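Local structure of peptidoglycan glycosyltransferase (Eggerthella lenta, 4MNR) at residues Glu26-Arg40 / Tyr49-Val63. The protein is a penicillin-binding protein that pairs an N-terminal dimerisation-type domain with a domain of the beta-lactamase-like fold. Numbering follows the deposited sequence.
Sequences ERGTIATYDGVVLAR and YEREYPAGDLASHVV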
loop_
_atom_site.group_PDB
_atom_site.type_symbol
_atom_site.label_atom_id
_atom_site.label_comp_id
_atom_site.label_asym_id
_atom_site.label_seq_id
_atom_site.Cartn_x
_atom_site.Cartn_y
_atom_site.Cartn_z
ATOM N N GLU A 26 17.913 -13.519 27.891
ATOM C CA GLU A 26 17.412 -12.236 27.407
ATOM C C GLU A 26 17.065 -12.269 25.924
ATOM O O GLU A 26 17.947 -12.341 25.070
ATOM C CB GLU A 26 18.417 -11.113 27.669
ATOM C CG GLU A 26 17.873 -9.731 27.327
ATOM C CD GLU A 26 18.948 -8.662 27.278
ATOM O OE1 GLU A 26 18.758 -7.662 26.549
ATOM O OE2 GLU A 26 19.977 -8.819 27.967
ATOM N N ARG A 27 15.773 -12.218 25.627
ATOM C CA ARG A 27 15.310 -12.077 24.252
ATOM C C ARG A 27 15.822 -10.750 23.684
ATOM O O ARG A 27 15.860 -9.742 24.391
ATOM C CB ARG A 27 13.785 -12.126 24.230
ATOM C CG ARG A 27 13.164 -12.148 22.852
ATOM C CD ARG A 27 11.664 -12.341 22.988
ATOM N NE ARG A 27 10.987 -12.325 21.698
ATOM C CZ ARG A 27 10.773 -13.400 20.945
ATOM N NH1 ARG A 27 11.195 -14.594 21.344
ATOM N NH2 ARG A 27 10.133 -13.278 19.786
ATOM N N GLY A 28 16.227 -10.746 22.416
ATOM C CA GLY A 28 16.774 -9.544 21.801
ATOM C C GLY A 28 15.786 -8.390 21.681
ATOM O O GLY A 28 14.577 -8.588 21.787
ATOM N N THR A 29 16.298 -7.179 21.474
ATOM C CA THR A 29 15.435 -6.006 21.318
ATOM C C THR A 29 14.996 -5.831 19.874
ATOM O O THR A 29 15.644 -6.321 18.964
ATOM C CB THR A 29 16.142 -4.708 21.732
ATOM O OG1 THR A 29 17.330 -4.551 20.953
ATOM C CG2 THR A 29 16.520 -4.753 23.205
ATOM N N ILE A 30 13.868 -5.150 19.685
ATOM C CA ILE A 30 13.417 -4.722 18.368
ATOM C C ILE A 30 13.345 -3.213 18.444
ATOM O O ILE A 30 12.746 -2.679 19.375
ATOM C CB ILE A 30 12.008 -5.249 18.060
ATOM C CG1 ILE A 30 12.004 -6.779 18.052
ATOM C CG2 ILE A 30 11.507 -4.699 16.711
ATOM C CD1 ILE A 30 10.598 -7.396 18.140
ATOM N N ALA A 31 13.945 -2.523 17.473
ATOM C CA ALA A 31 14.011 -1.062 17.507
ATOM C C ALA A 31 13.844 -0.486 16.099
ATOM O O ALA A 31 14.115 -1.170 15.110
ATOM C CB ALA A 31 15.338 -0.616 18.095
ATOM N N THR A 32 13.400 0.770 16.010
ATOM C CA THR A 32 13.333 1.462 14.722
ATOM C C THR A 32 14.733 1.848 14.240
ATOM O O THR A 32 15.713 1.747 14.973
ATOM C CB THR A 32 12.480 2.741 14.795
ATOM O OG1 THR A 32 13.152 3.719 15.614
ATOM C CG2 THR A 32 11.099 2.429 15.377
ATOM N N TYR A 33 14.811 2.295 12.990
ATOM C CA TYR A 33 16.101 2.638 12.398
ATOM C C TYR A 33 16.748 3.819 13.127
ATOM O O TYR A 33 17.977 3.892 13.238
ATOM C CB TYR A 33 15.940 2.940 10.899
ATOM C CG TYR A 33 17.261 2.982 10.162
ATOM C CD1 TYR A 33 17.977 1.818 9.929
ATOM C CD2 TYR A 33 17.787 4.184 9.695
ATOM C CE1 TYR A 33 19.188 1.842 9.253
ATOM C CE2 TYR A 33 19.009 4.217 9.021
ATOM C CZ TYR A 33 19.698 3.041 8.809
ATOM O OH TYR A 33 20.903 3.048 8.146
ATOM N N ASP A 34 15.917 4.721 13.658
ATOM C CA ASP A 34 16.440 5.858 14.420
ATOM C C ASP A 34 16.570 5.573 15.915
ATOM O O ASP A 34 16.827 6.482 16.702
ATOM C CB ASP A 34 15.663 7.162 14.156
ATOM C CG ASP A 34 14.175 7.059 14.488
ATOM O OD1 ASP A 34 13.557 6.005 14.209
ATOM O OD2 ASP A 34 13.624 8.056 15.020
ATOM N N GLY A 35 16.396 4.310 16.299
ATOM C CA GLY A 35 16.803 3.870 17.620
ATOM C C GLY A 35 15.740 3.855 18.698
ATOM O O GLY A 35 16.062 3.678 19.874
ATOM N N VAL A 36 14.478 4.028 18.313
ATOM C CA VAL A 36 13.391 3.922 19.288
ATOM C C VAL A 36 13.098 2.443 19.555
ATOM O O VAL A 36 12.740 1.689 18.643
ATOM C CB VAL A 36 12.106 4.638 18.821
ATOM C CG1 VAL A 36 10.977 4.403 19.817
ATOM C CG2 VAL A 36 12.370 6.131 18.662
ATOM N N VAL A 37 13.282 2.036 20.807
ATOM C CA VAL A 37 13.059 0.651 21.208
ATOM C C VAL A 37 11.565 0.332 21.241
ATOM O O VAL A 37 10.788 1.011 21.932
ATOM C CB VAL A 37 13.689 0.381 22.587
ATOM C CG1 VAL A 37 13.308 -1.000 23.097
ATOM C CG2 VAL A 37 15.216 0.544 22.513
ATOM N N LEU A 38 11.168 -0.702 20.500
ATOM C CA LEU A 38 9.770 -1.121 20.443
ATOM C C LEU A 38 9.508 -2.316 21.351
ATOM O O LEU A 38 8.385 -2.518 21.810
ATOM C CB LEU A 38 9.385 -1.489 19.008
ATOM C CG LEU A 38 9.650 -0.389 17.984
ATOM C CD1 LEU A 38 9.308 -0.889 16.584
ATOM C CD2 LEU A 38 8.829 0.829 18.345
ATOM N N ALA A 39 10.542 -3.115 21.606
ATOM C CA ALA A 39 10.404 -4.275 22.486
ATOM C C ALA A 39 11.757 -4.621 23.076
ATOM O O ALA A 39 12.770 -4.557 22.395
ATOM C CB ALA A 39 9.850 -5.472 21.729
ATOM N N ARG A 40 11.773 -4.982 24.351
ATOM C CA ARG A 40 13.005 -5.398 24.997
ATOM C C ARG A 40 12.632 -6.337 26.129
ATOM O O ARG A 40 11.466 -6.411 26.517
ATOM C CB ARG A 40 13.775 -4.186 25.540
ATOM C CG ARG A 40 13.003 -3.392 26.583
ATOM C CD ARG A 40 13.838 -2.255 27.142
ATOM N NE ARG A 40 13.019 -1.325 27.908
ATOM C CZ ARG A 40 13.005 -0.011 27.711
ATOM N NH1 ARG A 40 12.225 0.765 28.454
ATOM N NH2 ARG A 40 13.780 0.524 26.779
ATOM N N TYR A 49 13.049 -13.247 32.981
ATOM C CA TYR A 49 12.915 -12.141 32.037
ATOM C C TYR A 49 11.465 -11.918 31.622
ATOM O O TYR A 49 10.706 -12.869 31.438
ATOM C CB TYR A 49 13.783 -12.367 30.795
ATOM C CG TYR A 49 15.251 -12.079 31.008
ATOM C CD1 TYR A 49 15.775 -10.816 30.762
ATOM C CD2 TYR A 49 16.112 -13.070 31.456
ATOM C CE1 TYR A 49 17.118 -10.551 30.952
ATOM C CE2 TYR A 49 17.454 -12.816 31.651
ATOM C CZ TYR A 49 17.954 -11.558 31.402
ATOM O OH TYR A 49 19.295 -11.311 31.601
ATOM N N GLU A 50 11.090 -10.651 31.475
ATOM C CA GLU A 50 9.752 -10.290 31.033
ATOM C C GLU A 50 9.859 -9.319 29.865
ATOM O O GLU A 50 10.758 -8.473 29.830
ATOM C CB GLU A 50 8.960 -9.652 32.177
ATOM C CG GLU A 50 7.494 -10.071 32.243
ATOM C CD GLU A 50 7.230 -11.124 33.309
ATOM O OE1 GLU A 50 7.729 -12.262 33.171
ATOM O OE2 GLU A 50 6.522 -10.808 34.290
ATOM N N ARG A 51 8.944 -9.448 28.912
ATOM C CA ARG A 51 8.958 -8.622 27.710
ATOM C C ARG A 51 8.322 -7.262 27.996
ATOM O O ARG A 51 7.255 -7.187 28.600
ATOM C CB ARG A 51 8.194 -9.335 26.594
ATOM C CG ARG A 51 8.548 -8.898 25.198
ATOM C CD ARG A 51 10.006 -9.187 24.872
ATOM N NE ARG A 51 10.289 -9.006 23.450
ATOM C CZ ARG A 51 11.509 -8.806 22.961
ATOM N NH1 ARG A 51 12.547 -8.750 23.788
ATOM N NH2 ARG A 51 11.691 -8.651 21.650
ATOM N N GLU A 52 8.991 -6.192 27.586
ATOM C CA GLU A 52 8.448 -4.847 27.723
ATOM C C GLU A 52 8.243 -4.220 26.350
ATOM O O GLU A 52 9.069 -4.409 25.454
ATOM C CB GLU A 52 9.398 -3.958 28.519
ATOM C CG GLU A 52 9.445 -4.227 30.001
ATOM C CD GLU A 52 10.184 -3.132 30.750
ATOM O OE1 GLU A 52 10.804 -2.274 30.080
ATOM O OE2 GLU A 52 10.140 -3.126 32.002
ATOM N N TYR A 53 7.151 -3.464 26.201
ATOM C CA TYR A 53 6.850 -2.729 24.957
ATOM C C TYR A 53 6.730 -1.236 25.264
ATOM O O TYR A 53 5.638 -0.729 25.535
ATOM C CB TYR A 53 5.572 -3.277 24.311
ATOM C CG TYR A 53 5.714 -4.723 23.890
ATOM C CD1 TYR A 53 6.209 -5.048 22.640
ATOM C CD2 TYR A 53 5.383 -5.759 24.754
ATOM C CE1 TYR A 53 6.373 -6.366 22.253
ATOM C CE2 TYR A 53 5.532 -7.083 24.373
ATOM C CZ TYR A 53 6.025 -7.377 23.116
ATOM O OH TYR A 53 6.191 -8.689 22.724
ATOM N N PRO A 54 7.867 -0.523 25.253
ATOM C CA PRO A 54 7.878 0.803 25.883
ATOM C C PRO A 54 7.475 1.966 24.979
ATOM O O PRO A 54 7.550 3.115 25.416
ATOM C CB PRO A 54 9.340 0.963 26.307
ATOM C CG PRO A 54 10.104 0.187 25.291
ATOM C CD PRO A 54 9.217 -0.967 24.861
ATOM N N ALA A 55 7.059 1.690 23.749
ATOM C CA ALA A 55 6.766 2.773 22.813
ATOM C C ALA A 55 5.277 2.978 22.525
ATOM O O ALA A 55 4.919 3.500 21.467
ATOM C CB ALA A 55 7.539 2.574 21.497
ATOM N N GLY A 56 4.417 2.571 23.453
ATOM C CA GLY A 56 2.995 2.853 23.322
ATOM C C GLY A 56 2.418 2.170 22.104
ATOM O O GLY A 56 2.601 0.971 21.931
ATOM N N ASP A 57 1.739 2.921 21.243
ATOM C CA ASP A 57 1.157 2.302 20.049
ATOM C C ASP A 57 1.994 2.453 18.776
ATOM O O ASP A 57 1.491 2.243 17.672
ATOM C CB ASP A 57 -0.282 2.786 19.814
ATOM C CG ASP A 57 -0.365 4.252 19.424
ATOM O OD1 ASP A 57 0.683 4.910 19.229
ATOM O OD2 ASP A 57 -1.507 4.745 19.294
ATOM N N LEU A 58 3.277 2.781 18.930
ATOM C CA LEU A 58 4.149 2.975 17.771
ATOM C C LEU A 58 4.410 1.651 17.055
ATOM O O LEU A 58 4.983 0.730 17.644
ATOM C CB LEU A 58 5.476 3.624 18.214
ATOM C CG LEU A 58 6.365 4.126 17.069
ATOM C CD1 LEU A 58 5.748 5.349 16.364
ATOM C CD2 LEU A 58 7.746 4.458 17.590
ATOM N N ALA A 59 3.932 1.550 15.810
ATOM C CA ALA A 59 4.098 0.353 14.989
ATOM C C ALA A 59 3.632 -0.950 15.656
ATOM O O ALA A 59 4.238 -1.993 15.456
ATOM C CB ALA A 59 5.569 0.224 14.536
ATOM N N SER A 60 2.547 -0.889 16.421
ATOM C CA SER A 60 2.100 -2.064 17.165
ATOM C C SER A 60 1.908 -3.320 16.324
ATOM O O SER A 60 2.335 -4.404 16.722
ATOM C CB SER A 60 0.811 -1.764 17.925
ATOM O OG SER A 60 1.077 -0.825 18.938
ATOM N N HIS A 61 1.245 -3.194 15.183
ATOM C CA HIS A 61 0.967 -4.380 14.376
ATOM C C HIS A 61 2.238 -4.980 13.818
ATOM O O HIS A 61 2.348 -6.195 13.680
ATOM C CB HIS A 61 0.015 -4.044 13.237
ATOM C CG HIS A 61 -1.315 -3.565 13.709
ATOM N ND1 HIS A 61 -1.554 -2.248 14.035
ATOM C CD2 HIS A 61 -2.471 -4.231 13.941
ATOM C CE1 HIS A 61 -2.806 -2.123 14.441
ATOM N NE2 HIS A 61 -3.384 -3.308 14.390
ATOM N N VAL A 62 3.191 -4.117 13.478
ATOM C CA VAL A 62 4.471 -4.562 12.941
ATOM C C VAL A 62 5.317 -5.280 14.000
ATOM O O VAL A 62 5.828 -6.382 13.752
ATOM C CB VAL A 62 5.271 -3.386 12.350
ATOM C CG1 VAL A 62 6.719 -3.785 12.105
ATOM C CG2 VAL A 62 4.638 -2.912 11.043
ATOM N N VAL A 63 5.434 -4.681 15.184
ATOM C CA VAL A 63 6.270 -5.258 16.234
ATOM C C VAL A 63 5.715 -6.608 16.691
ATOM O O VAL A 63 6.456 -7.584 16.839
ATOM C CB VAL A 63 6.505 -4.276 17.431
ATOM C CG1 VAL A 63 5.214 -3.910 18.130
ATOM C CG2 VAL A 63 7.486 -4.883 18.451
HETATM O O HOH W 1 6.497 -0.633 22.206
#
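R51 lays its guanidinium between two layers of the 26-40 segment: CD of R27 sits centrally over one face, 3.5 Å from R51 CZ, while the backbone of A39 and R40 covers the opposite face. The chain, bent at its second torsion (chi2 62°), turns the group end-on toward G28, whose carbonyl O lies in the guanidinium plane and takes bonds of 2.9 Å from both R51 NH1 and R51 NH2. The NH2 bond runs nearly along the carbonyl axis, whereas NH1 comes from well above the carbonyl plane. The guanidinium planes of R27 and R51 stand at 90°, and E76 of helix 74-78 forms salt bridges with both arginines; R27 also bonds N80.

Beside this clamp the hairpin of strands 37-43 and 49-52 pairs R40 with E52 as an antiparallel hydrogen-bonded pair, E52 N reaching R40 O at 2.7 Å. The same two residues meet again through side chains, in a straight salt bridge of 3.2 Å from R40 NE to E52 OE1, while P54 CG covers one guanidinium face of R40.

Past a classic beta bulge, in which L38 and A39 both face I30, the contact becomes apolar. L38 CD2 touches both A55 CB and L58 CD2, and V63 CG2, sent anti to its own backbone N, touches L38 CB at 3.9 Å and I30 CD1 close by. A water links L38 O to A55 N.

At the other end of the contact, by the start of strand 49-52, E26 CB rests off-centre over the Y49 ring, a CH-pi contact. Strand 49-52, outermost in its sheet within this chain, is thus held to strand 37-43 by backbone bonds and to the 26-29 loop through R51 on the G28 carbonyl. With one E76 carboxylate oxygen for each arginine, R27 and R51 can probably sit at close quarters.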